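PDB 2H1Y: malonyl coenzyme A-acyl carrier protein transacylase from Helicobacter pylori, which probably transfers the malonyl group of malonyl-CoA to holo-acyl carrier protein, releasing coenzyme A. Local coordinates for residues A75-S80 / K121-T126; S109-S114 / D231-E236; K227-K232 / H247-A252; I238-N243 / S257-Q262. All coordinates share one frame; numbering follows the deposited sequence.

Contact 1: residues A75-S80 / K121-T126; sequences AIYLVS and KALKLT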
# COMPACT_ATOMS: atom_id res chain seq x y z
N ALA A 75 3.15 -3.02 9.97
CA ALA A 75 1.90 -3.54 10.54
C ALA A 75 0.94 -3.91 9.41
O ALA A 75 0.32 -4.99 9.42
CB ALA A 75 1.27 -2.52 11.46
N ILE A 76 0.81 -3.00 8.44
CA ILE A 76 -0.02 -3.25 7.27
C ILE A 76 0.53 -4.50 6.57
O ILE A 76 -0.22 -5.44 6.28
CB ILE A 76 -0.10 -2.02 6.35
CG1 ILE A 76 -0.73 -0.85 7.10
CG2 ILE A 76 -0.90 -2.33 5.09
CD1 ILE A 76 -0.63 0.48 6.40
N TYR A 77 1.84 -4.54 6.34
CA TYR A 77 2.39 -5.76 5.72
C TYR A 77 1.97 -7.01 6.50
O TYR A 77 1.60 -8.03 5.91
CB TYR A 77 3.92 -5.72 5.57
CG TYR A 77 4.53 -7.07 5.19
CD1 TYR A 77 4.36 -7.62 3.90
CD2 TYR A 77 5.26 -7.82 6.12
CE1 TYR A 77 4.91 -8.85 3.56
CE2 TYR A 77 5.81 -9.04 5.80
CZ TYR A 77 5.64 -9.56 4.53
OH TYR A 77 6.22 -10.78 4.24
N LEU A 78 2.01 -6.92 7.83
CA LEU A 78 1.74 -8.07 8.68
C LEU A 78 0.37 -8.66 8.43
O LEU A 78 0.23 -9.86 8.16
CB LEU A 78 1.85 -7.65 10.13
CG LEU A 78 2.44 -8.60 11.15
CD1 LEU A 78 2.03 -8.06 12.51
CD2 LEU A 78 1.99 -10.08 10.94
N VAL A 79 -0.66 -7.83 8.51
CA VAL A 79 -2.01 -8.31 8.28
C VAL A 79 -2.20 -8.80 6.81
O VAL A 79 -2.77 -9.88 6.58
CB VAL A 79 -3.05 -7.27 8.73
CG1 VAL A 79 -4.48 -7.75 8.47
CG2 VAL A 79 -2.81 -6.90 10.22
N SER A 80 -1.69 -8.05 5.84
CA SER A 80 -1.70 -8.54 4.45
C SER A 80 -1.11 -9.95 4.32
O SER A 80 -1.71 -10.82 3.69
CB SER A 80 -0.97 -7.58 3.52
OG SER A 80 -1.70 -6.39 3.37
N LYS A 121 12.36 -10.77 6.57
CA LYS A 121 13.05 -9.81 5.71
C LYS A 121 12.13 -8.68 5.23
O LYS A 121 12.57 -7.53 5.11
CB LYS A 121 13.71 -10.50 4.52
CG LYS A 121 15.07 -11.10 4.84
CD LYS A 121 15.89 -11.29 3.56
CE LYS A 121 17.17 -12.07 3.82
NZ LYS A 121 16.85 -13.51 3.92
N ALA A 122 10.87 -9.00 4.96
CA ALA A 122 9.94 -7.97 4.48
C ALA A 122 9.55 -6.99 5.59
O ALA A 122 9.48 -5.78 5.36
CB ALA A 122 8.72 -8.60 3.86
N LEU A 123 9.32 -7.53 6.80
CA LEU A 123 9.07 -6.70 7.97
C LEU A 123 10.21 -5.72 8.18
O LEU A 123 9.98 -4.52 8.43
CB LEU A 123 8.89 -7.55 9.23
CG LEU A 123 7.66 -8.47 9.33
CD1 LEU A 123 7.89 -9.58 10.34
CD2 LEU A 123 6.39 -7.69 9.68
N LYS A 124 11.44 -6.23 8.06
CA LYS A 124 12.63 -5.42 8.29
C LYS A 124 12.79 -4.37 7.20
O LYS A 124 13.08 -3.19 7.49
CB LYS A 124 13.89 -6.28 8.42
CG LYS A 124 14.15 -6.79 9.85
CD LYS A 124 15.39 -7.70 9.90
CE LYS A 124 16.10 -7.64 11.28
NZ LYS A 124 17.30 -8.56 11.36
N LEU A 125 12.57 -4.77 5.96
CA LEU A 125 12.58 -3.80 4.87
C LEU A 125 11.48 -2.72 5.04
O LEU A 125 11.77 -1.53 4.91
CB LEU A 125 12.46 -4.49 3.51
CG LEU A 125 12.44 -3.55 2.29
CD1 LEU A 125 13.83 -3.07 1.94
CD2 LEU A 125 11.82 -4.24 1.11
N THR A 126 10.25 -3.15 5.35
CA THR A 126 9.14 -2.20 5.51
C THR A 126 9.37 -1.22 6.67
O THR A 126 9.17 -0.01 6.51
CB THR A 126 7.74 -2.88 5.62
OG1 THR A 126 7.76 -3.87 6.65
CG2 THR A 126 7.34 -3.53 4.29

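Contact 2: residues S109-S114 / D231-E236; sequences SAVSLS and DKFHFE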
# COMPACT_ATOMS: atom_id res chain seq x y z
N SER A 109 4.50 -5.37 -0.16
CA SER A 109 3.68 -6.53 0.22
C SER A 109 3.49 -7.48 -0.93
O SER A 109 3.73 -8.67 -0.77
CB SER A 109 2.30 -6.11 0.71
OG SER A 109 2.38 -5.49 1.97
N ALA A 110 3.04 -6.94 -2.07
CA ALA A 110 2.72 -7.75 -3.25
C ALA A 110 3.97 -8.51 -3.76
O ALA A 110 3.92 -9.74 -3.93
CB ALA A 110 2.13 -6.89 -4.31
N VAL A 111 5.07 -7.79 -3.96
CA VAL A 111 6.38 -8.39 -4.26
C VAL A 111 6.76 -9.53 -3.28
O VAL A 111 7.14 -10.61 -3.70
CB VAL A 111 7.50 -7.31 -4.26
CG1 VAL A 111 8.90 -7.96 -4.24
CG2 VAL A 111 7.35 -6.38 -5.45
N SER A 112 6.62 -9.27 -1.98
CA SER A 112 6.94 -10.27 -0.97
C SER A 112 6.14 -11.54 -1.16
O SER A 112 6.68 -12.64 -1.23
CB SER A 112 6.71 -9.71 0.42
OG SER A 112 6.75 -10.74 1.40
N LEU A 113 4.83 -11.39 -1.25
CA LEU A 113 3.94 -12.55 -1.31
C LEU A 113 4.06 -13.28 -2.62
O LEU A 113 3.76 -14.46 -2.70
CB LEU A 113 2.50 -12.13 -0.98
CG LEU A 113 2.49 -11.96 0.54
CD1 LEU A 113 1.47 -10.97 0.99
CD2 LEU A 113 2.33 -13.29 1.27
N SER A 114 4.56 -12.60 -3.64
CA SER A 114 4.92 -13.26 -4.89
C SER A 114 6.02 -14.32 -4.67
O SER A 114 6.07 -15.32 -5.38
CB SER A 114 5.37 -12.25 -5.93
OG SER A 114 5.10 -12.75 -7.21
N ASP A 231 15.00 -14.03 -6.21
CA ASP A 231 14.45 -13.96 -7.55
C ASP A 231 13.41 -15.06 -7.72
O ASP A 231 13.66 -16.09 -8.35
CB ASP A 231 15.55 -14.10 -8.59
CG ASP A 231 15.11 -13.66 -9.96
OD1 ASP A 231 13.95 -13.21 -10.12
OD2 ASP A 231 15.94 -13.77 -10.88
N LYS A 232 12.25 -14.84 -7.13
CA LYS A 232 11.20 -15.84 -7.15
C LYS A 232 9.89 -15.09 -7.10
O LYS A 232 9.64 -14.33 -6.17
CB LYS A 232 11.36 -16.81 -5.98
CG LYS A 232 10.35 -17.95 -6.01
CD LYS A 232 10.86 -19.22 -5.32
CE LYS A 232 11.49 -20.18 -6.34
NZ LYS A 232 10.63 -20.35 -7.56
N PHE A 233 9.07 -15.31 -8.13
CA PHE A 233 7.80 -14.63 -8.30
C PHE A 233 6.76 -15.59 -8.85
O PHE A 233 6.84 -15.99 -10.01
CB PHE A 233 7.97 -13.49 -9.30
CG PHE A 233 8.79 -12.35 -8.80
CD1 PHE A 233 10.18 -12.43 -8.79
CD2 PHE A 233 8.18 -11.18 -8.38
CE1 PHE A 233 10.95 -11.37 -8.35
CE2 PHE A 233 8.92 -10.11 -7.93
CZ PHE A 233 10.32 -10.20 -7.92
N HIS A 234 5.78 -15.95 -8.04
CA HIS A 234 4.68 -16.81 -8.48
C HIS A 234 3.67 -16.09 -9.36
O HIS A 234 2.94 -16.73 -10.11
CB HIS A 234 3.98 -17.43 -7.26
CG HIS A 234 4.88 -18.34 -6.49
ND1 HIS A 234 5.84 -17.86 -5.62
CD2 HIS A 234 5.02 -19.69 -6.51
CE1 HIS A 234 6.50 -18.89 -5.10
NE2 HIS A 234 6.02 -20.00 -5.62
N PHE A 235 3.63 -14.77 -9.27
CA PHE A 235 2.72 -13.94 -10.05
C PHE A 235 3.33 -12.56 -10.27
O PHE A 235 4.18 -12.11 -9.49
CB PHE A 235 1.35 -13.83 -9.35
CG PHE A 235 1.42 -13.45 -7.88
CD1 PHE A 235 1.62 -12.12 -7.49
CD2 PHE A 235 1.27 -14.41 -6.89
CE1 PHE A 235 1.69 -11.77 -6.14
CE2 PHE A 235 1.32 -14.08 -5.54
CZ PHE A 235 1.53 -12.74 -5.16
N GLU A 236 2.91 -11.89 -11.33
CA GLU A 236 3.43 -10.58 -11.69
C GLU A 236 2.84 -9.48 -10.83
O GLU A 236 1.75 -9.62 -10.31
CB GLU A 236 3.15 -10.30 -13.17
CG GLU A 236 1.68 -10.01 -13.55
CD GLU A 236 1.49 -9.88 -15.06
OE1 GLU A 236 0.45 -9.34 -15.48
OE2 GLU A 236 2.38 -10.31 -15.84

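Contact 3: residues K227-K232 / H247-A252; sequences KSLKDK and HNKAKA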
# COMPACT_ATOMS: atom_id res chain seq x y z
N LYS A 227 20.03 -6.56 -1.36
CA LYS A 227 20.44 -7.48 -0.31
C LYS A 227 19.28 -8.38 0.15
O LYS A 227 19.53 -9.48 0.64
CB LYS A 227 21.01 -6.66 0.84
CG LYS A 227 21.62 -7.40 2.00
CD LYS A 227 21.64 -6.46 3.21
CE LYS A 227 22.05 -7.17 4.50
NZ LYS A 227 21.23 -6.68 5.64
N SER A 228 18.04 -7.95 -0.03
CA SER A 228 16.89 -8.65 0.55
C SER A 228 16.03 -9.49 -0.39
O SER A 228 15.42 -10.48 0.03
CB SER A 228 15.99 -7.67 1.31
OG SER A 228 16.60 -7.26 2.52
N LEU A 229 15.96 -9.08 -1.66
CA LEU A 229 15.14 -9.77 -2.65
C LEU A 229 15.75 -11.07 -3.17
O LEU A 229 16.93 -11.12 -3.54
CB LEU A 229 14.82 -8.86 -3.84
CG LEU A 229 14.09 -7.55 -3.58
CD1 LEU A 229 14.22 -6.66 -4.79
CD2 LEU A 229 12.63 -7.80 -3.23
N LYS A 230 14.93 -12.11 -3.18
CA LYS A 230 15.25 -13.32 -3.90
C LYS A 230 14.69 -13.12 -5.30
O LYS A 230 13.99 -12.14 -5.56
CB LYS A 230 14.58 -14.51 -3.25
CG LYS A 230 15.54 -15.63 -2.92
CD LYS A 230 15.83 -15.72 -1.40
CE LYS A 230 14.88 -16.71 -0.68
NZ LYS A 230 13.43 -16.31 -0.72
N ASP A 231 15.00 -14.03 -6.21
CA ASP A 231 14.45 -13.96 -7.55
C ASP A 231 13.41 -15.06 -7.72
O ASP A 231 13.66 -16.09 -8.35
CB ASP A 231 15.55 -14.10 -8.59
CG ASP A 231 15.11 -13.66 -9.96
OD1 ASP A 231 13.95 -13.21 -10.12
OD2 ASP A 231 15.94 -13.77 -10.88
N LYS A 232 12.25 -14.84 -7.13
CA LYS A 232 11.20 -15.84 -7.15
C LYS A 232 9.89 -15.09 -7.10
O LYS A 232 9.64 -14.33 -6.17
CB LYS A 232 11.36 -16.81 -5.98
CG LYS A 232 10.35 -17.95 -6.01
CD LYS A 232 10.86 -19.22 -5.32
CE LYS A 232 11.49 -20.18 -6.34
NZ LYS A 232 10.63 -20.35 -7.56
N HIS A 247 8.20 -9.13 -12.85
CA HIS A 247 8.26 -10.46 -12.23
C HIS A 247 9.69 -10.96 -11.98
O HIS A 247 9.92 -12.18 -12.01
CB HIS A 247 7.52 -11.46 -13.12
CG HIS A 247 7.94 -11.38 -14.55
ND1 HIS A 247 7.70 -10.27 -15.34
CD2 HIS A 247 8.63 -12.25 -15.32
CE1 HIS A 247 8.20 -10.47 -16.54
NE2 HIS A 247 8.78 -11.66 -16.56
N ASN A 248 10.63 -10.03 -11.78
CA ASN A 248 12.00 -10.40 -11.36
C ASN A 248 12.69 -9.41 -10.41
O ASN A 248 12.18 -8.30 -10.17
CB ASN A 248 12.91 -10.76 -12.55
CG ASN A 248 13.02 -9.66 -13.56
OD1 ASN A 248 12.59 -9.83 -14.68
ND2 ASN A 248 13.58 -8.51 -13.17
N LYS A 249 13.85 -9.82 -9.91
CA LYS A 249 14.59 -9.06 -8.90
C LYS A 249 15.09 -7.73 -9.42
O LYS A 249 14.93 -6.69 -8.76
CB LYS A 249 15.76 -9.87 -8.36
CG LYS A 249 16.63 -9.10 -7.40
CD LYS A 249 17.39 -10.01 -6.47
CE LYS A 249 18.39 -9.17 -5.66
NZ LYS A 249 19.17 -9.97 -4.68
N ALA A 250 15.69 -7.75 -10.61
CA ALA A 250 16.28 -6.55 -11.18
C ALA A 250 15.22 -5.46 -11.31
O ALA A 250 15.43 -4.31 -10.92
CB ALA A 250 16.91 -6.86 -12.53
N LYS A 251 14.09 -5.83 -11.86
CA LYS A 251 12.98 -4.93 -12.06
C LYS A 251 12.36 -4.46 -10.73
O LYS A 251 12.20 -3.26 -10.51
CB LYS A 251 11.95 -5.59 -12.98
CG LYS A 251 12.26 -5.39 -14.46
CD LYS A 251 11.89 -3.96 -14.86
CE LYS A 251 12.32 -3.60 -16.26
NZ LYS A 251 12.15 -2.13 -16.41
N ALA A 252 12.05 -5.40 -9.84
CA ALA A 252 11.62 -5.02 -8.50
C ALA A 252 12.56 -3.99 -7.84
O ALA A 252 12.08 -2.96 -7.36
CB ALA A 252 11.46 -6.25 -7.61
O HOH W 1 11.51 -14.51 -11.83

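Contact 4: residues I238-N243 / S257-Q262; sequences ISNATN and SLQLTQ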
# COMPACT_ATOMS: atom_id res chain seq x y z
N ILE A 238 2.04 -5.11 -10.60
CA ILE A 238 1.89 -3.90 -11.37
C ILE A 238 2.53 -2.71 -10.65
O ILE A 238 2.22 -2.44 -9.49
CB ILE A 238 0.41 -3.60 -11.68
CG1 ILE A 238 -0.36 -4.88 -12.02
CG2 ILE A 238 0.27 -2.59 -12.80
CD1 ILE A 238 0.05 -5.57 -13.32
N SER A 239 3.44 -2.02 -11.32
CA SER A 239 4.18 -0.93 -10.71
C SER A 239 3.32 0.33 -10.54
O SER A 239 2.77 0.84 -11.52
CB SER A 239 5.43 -0.63 -11.55
OG SER A 239 5.93 0.68 -11.31
N ASN A 240 3.22 0.85 -9.32
CA ASN A 240 2.62 2.17 -9.12
C ASN A 240 3.38 3.23 -9.91
O ASN A 240 2.80 4.25 -10.30
CB ASN A 240 2.62 2.59 -7.65
CG ASN A 240 1.67 1.75 -6.78
OD1 ASN A 240 0.81 1.02 -7.26
ND2 ASN A 240 1.84 1.88 -5.48
N ALA A 241 4.66 2.99 -10.16
CA ALA A 241 5.50 4.00 -10.82
C ALA A 241 5.29 4.11 -12.35
O ALA A 241 5.16 5.23 -12.88
CB ALA A 241 6.96 3.80 -10.46
N THR A 242 5.23 2.97 -13.04
CA THR A 242 5.12 2.93 -14.51
C THR A 242 3.84 2.27 -15.05
O THR A 242 3.61 2.24 -16.25
CB THR A 242 6.35 2.20 -15.18
OG1 THR A 242 6.30 0.79 -14.90
CG2 THR A 242 7.68 2.77 -14.72
N ASN A 243 3.03 1.70 -14.19
CA ASN A 243 1.85 0.99 -14.65
C ASN A 243 2.19 -0.12 -15.65
O ASN A 243 1.43 -0.41 -16.57
CB ASN A 243 0.79 1.96 -15.21
CG ASN A 243 -0.50 1.25 -15.66
OD1 ASN A 243 -1.20 1.73 -16.54
ND2 ASN A 243 -0.78 0.11 -15.07
N SER A 257 12.24 1.18 -6.05
CA SER A 257 13.10 2.36 -5.77
C SER A 257 12.39 3.58 -6.28
O SER A 257 12.14 4.54 -5.56
CB SER A 257 14.43 2.31 -6.54
OG SER A 257 15.32 1.31 -6.10
N LEU A 258 12.09 3.52 -7.57
CA LEU A 258 11.56 4.63 -8.32
C LEU A 258 10.18 5.07 -7.80
O LEU A 258 9.85 6.27 -7.81
CB LEU A 258 11.50 4.20 -9.79
CG LEU A 258 11.57 5.25 -10.90
CD1 LEU A 258 10.24 5.34 -11.67
CD2 LEU A 258 12.08 6.62 -10.40
N GLN A 259 9.41 4.09 -7.34
CA GLN A 259 8.11 4.33 -6.74
C GLN A 259 8.14 5.52 -5.78
O GLN A 259 7.32 6.44 -5.92
CB GLN A 259 7.65 3.06 -6.01
CG GLN A 259 6.18 3.04 -5.66
CD GLN A 259 5.94 2.44 -4.31
OE1 GLN A 259 6.54 2.86 -3.31
NE2 GLN A 259 5.07 1.45 -4.26
N LEU A 260 9.11 5.50 -4.86
CA LEU A 260 9.27 6.47 -3.76
C LEU A 260 9.27 7.94 -4.17
O LEU A 260 8.87 8.78 -3.39
CB LEU A 260 10.55 6.19 -2.98
CG LEU A 260 10.69 4.78 -2.42
CD1 LEU A 260 12.13 4.51 -2.03
CD2 LEU A 260 9.75 4.55 -1.23
N THR A 261 9.73 8.23 -5.38
CA THR A 261 9.79 9.62 -5.84
C THR A 261 8.80 9.91 -6.96
O THR A 261 8.71 11.04 -7.43
CB THR A 261 11.26 10.08 -6.21
OG1 THR A 261 11.75 9.35 -7.34
CG2 THR A 261 12.18 9.81 -5.05
N GLN A 262 8.03 8.90 -7.35
CA GLN A 262 7.02 9.06 -8.42
C GLN A 262 5.59 8.90 -7.91
O GLN A 262 5.33 8.04 -7.06
CB GLN A 262 7.24 8.04 -9.55
CG GLN A 262 8.54 8.18 -10.34
CD GLN A 262 8.90 9.61 -10.62
OE1 GLN A 262 9.86 10.14 -10.04
NE2 GLN A 262 8.11 10.27 -11.47

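Contact 1: residues A75-S80 / K121-T126
With CG anti to the backbone N (chi1 169°), Y77 sends its ring out from its helix toward A122 and L123; L123 holds CG anti to its carbonyl carbon (chi1 -67°), and its CD2 branch reaches back to the same ring. The two side chains meet at about a right angle. A122 CB sits over one face of the ring, toward the phenol end, 3.3 Å from Y77 CZ and 3.3 Å from Y77 OH. L123 CD2 arrives instead at the edge, in the ring plane, 3.7 Å from Y77 CD2. One flat group is thus touched from above by a methyl and from the rim by a leucine branch. L123 CD2 also reaches L78 CG at 4.3 Å, a looser touch that carries the apolar seam one residue further. Helices 69-90 and 119-137, on which the segments lie, run nearly antiparallel here, with local axes 9.7 Å apart at an angle of 154°. Both lie in the acyltransferase domain, and helix 105-116 packs against both: Y77 OH is hydrogen-bonded to S112 OG, which keeps the buried phenol satisfied, while A122 touches S112 as well. At the other end T126 turns CG2 toward Y77 CB, at 4.3 Å. Its hydroxyl is turned back onto its own helix, where OG1 lies 2.9 Å from both A122 O and L123 O. On another side of helix 119-137, L125 packs on F221, L224 and L225 of helix 218-228.

Contact 2: residues S109-S114 / D231-E236
S114 and F233 bring their CA atoms within 4.7 Å where the loop 231-236 passes the end of helix 105-116, which widens to a pi-type turn at 112-114. H234 grips the carbonyl of S114 twice: its backbone N donates to S114 O at 2.7 Å, and its ring ND1 donates to the same oxygen at 2.6 Å. Both bonds are nearly straight, 168° and 166° at the hydrogen, and the donors come from opposite faces of the carbonyl plane. The oxygen lies in the imidazole plane, at the ring edge, which should fix the rotation of the ring and implies that ND1 carries a proton. The S114 hydroxyl answers in the other direction, OG donating to F235 O in a short bond (2.5 Å, a length uncertain at this resolution), in the carbonyl plane and on a lone pair. F235 takes the crowded position for CG, between backbone N and carbonyl carbon (chi1 50°), and its ring lies against S114. S114 CA stands over its face, 3.8 Å from the ring centroid in a CH-pi contact, with S114 OG above the ring too but offset toward the rim. F233 packs its CB against S114 OG at 3.6 Å, and its CE2 touches V111 CG1 more loosely at 4.3 Å. The loop leads from helix 218-228 into strand 236-238, which pairs with strand 99-102 through E236 and A100. F235 packs between helix 105-116 and the sheet, touching L17 of strand 15-19, A100 of strand 99-102 and Y84 of helix 69-90, while L113 packs on F19 and Y84.

Contact 3: residues K227-K232 / H247-A252
The D231 carboxylate and the N248 amide lie side by side and point the same way, yet their planes are 86° apart, almost perpendicular. D231 OD1 is the oxygen that faces the other segment: it lies 3.6 Å from N248 CB and accepts a weak hydrogen bond from K249 N at 3.4 Å. A water donates to the same OD1 and to H247 O, bridging the segments. N248 holds the N-cap position, so the carboxylate sits beside the start of helix 249-259, where its negative charge would be expected to interact favourably with the positive end of the helix dipole. K249, extended beyond CG, runs over the backbone of L229, with CD 3.9 Å from L229 CB. Its NZ donates to L229 O at 2.8 Å, in the carbonyl plane, and also to E226 O, so the ammonium holds two carbonyls near the end of helix 218-228. L229 CD1 closes on A252 CB at 4.0 Å. The contact joins the end of helix 218-228 to the beginning of helix 249-259. Around it L229 touches L117, K230 is tied to A116 by backbone bonds and to D118 by a salt bridge, and A252 touches Y246 of strand 245-246.

Contact 4: residues I238-N243 / S257-Q262
N240 and Q259 lie side by side and point the same way, their amide planes only 11° apart, with N240 CB 4.1 Å from Q259 CG. Q259 starts with CG anti to the backbone N (chi1 -164°), and a bend at chi2 (-141°) places CD, from which the amide lies alongside that of N240. Next to this pair the methyl of A241 points into the other segment and takes three neighbours. A241 CB lies 3.8 Å from L258 CD1 and 3.9 Å from Q259 CA, and Q262 CB is looser at 4.3 Å. The amide of Q259 is held by three outside partners: OE1 accepts from R129 NH2, and NE2 donates to S104 O and E107 OE2. E107 OE2 also takes the N-H of N240, so one carboxylate oxygen serves both segments. This is probably the edge of the acyltransferase active site. S104, the probable nucleophile, lies in a Gly-His-Ser-Leu-Gly sequence, the nucleophile motif of this family; H210, whose ND1 bonds to Q259 O, probably corresponds to the catalytic histidine of relatives; R129 matches the arginine that in relatives holds the malonyl carboxylate. Each backbone is shaped by local bonds. S239 OG accepts from T242 N at 3.0 Å, an ST motif in the turn that carries A241, and a type I turn from Q259 to Q262 brings Q262 CB near the same methyl. T242 OG1 turns instead to E244 OE1.

How the contacts relate
Contacts 2 and 3 are close neighbours, with centres about 9 Å apart, and share D231 and K232: the ring of F233 also meets the start of helix 249-259, its CE1 3.3 Å from N248 CA. Contact 1 joins contact 2 through helix 105-116, with centres about 14 Å apart and Y77 OH 2.9 Å from S112 OG, and touches contact 3 more lightly, by K121 on S228. Contact 4 continues contact 3 along helix 249-259, centres about 15 Å apart, and stays about 9 Å from contact 1 at the nearest atoms. Contact 4 reaches S104, R129 and H210, the probable active-site residues, through Q259; contacts 1 to 3 join helices and loops of the same domain.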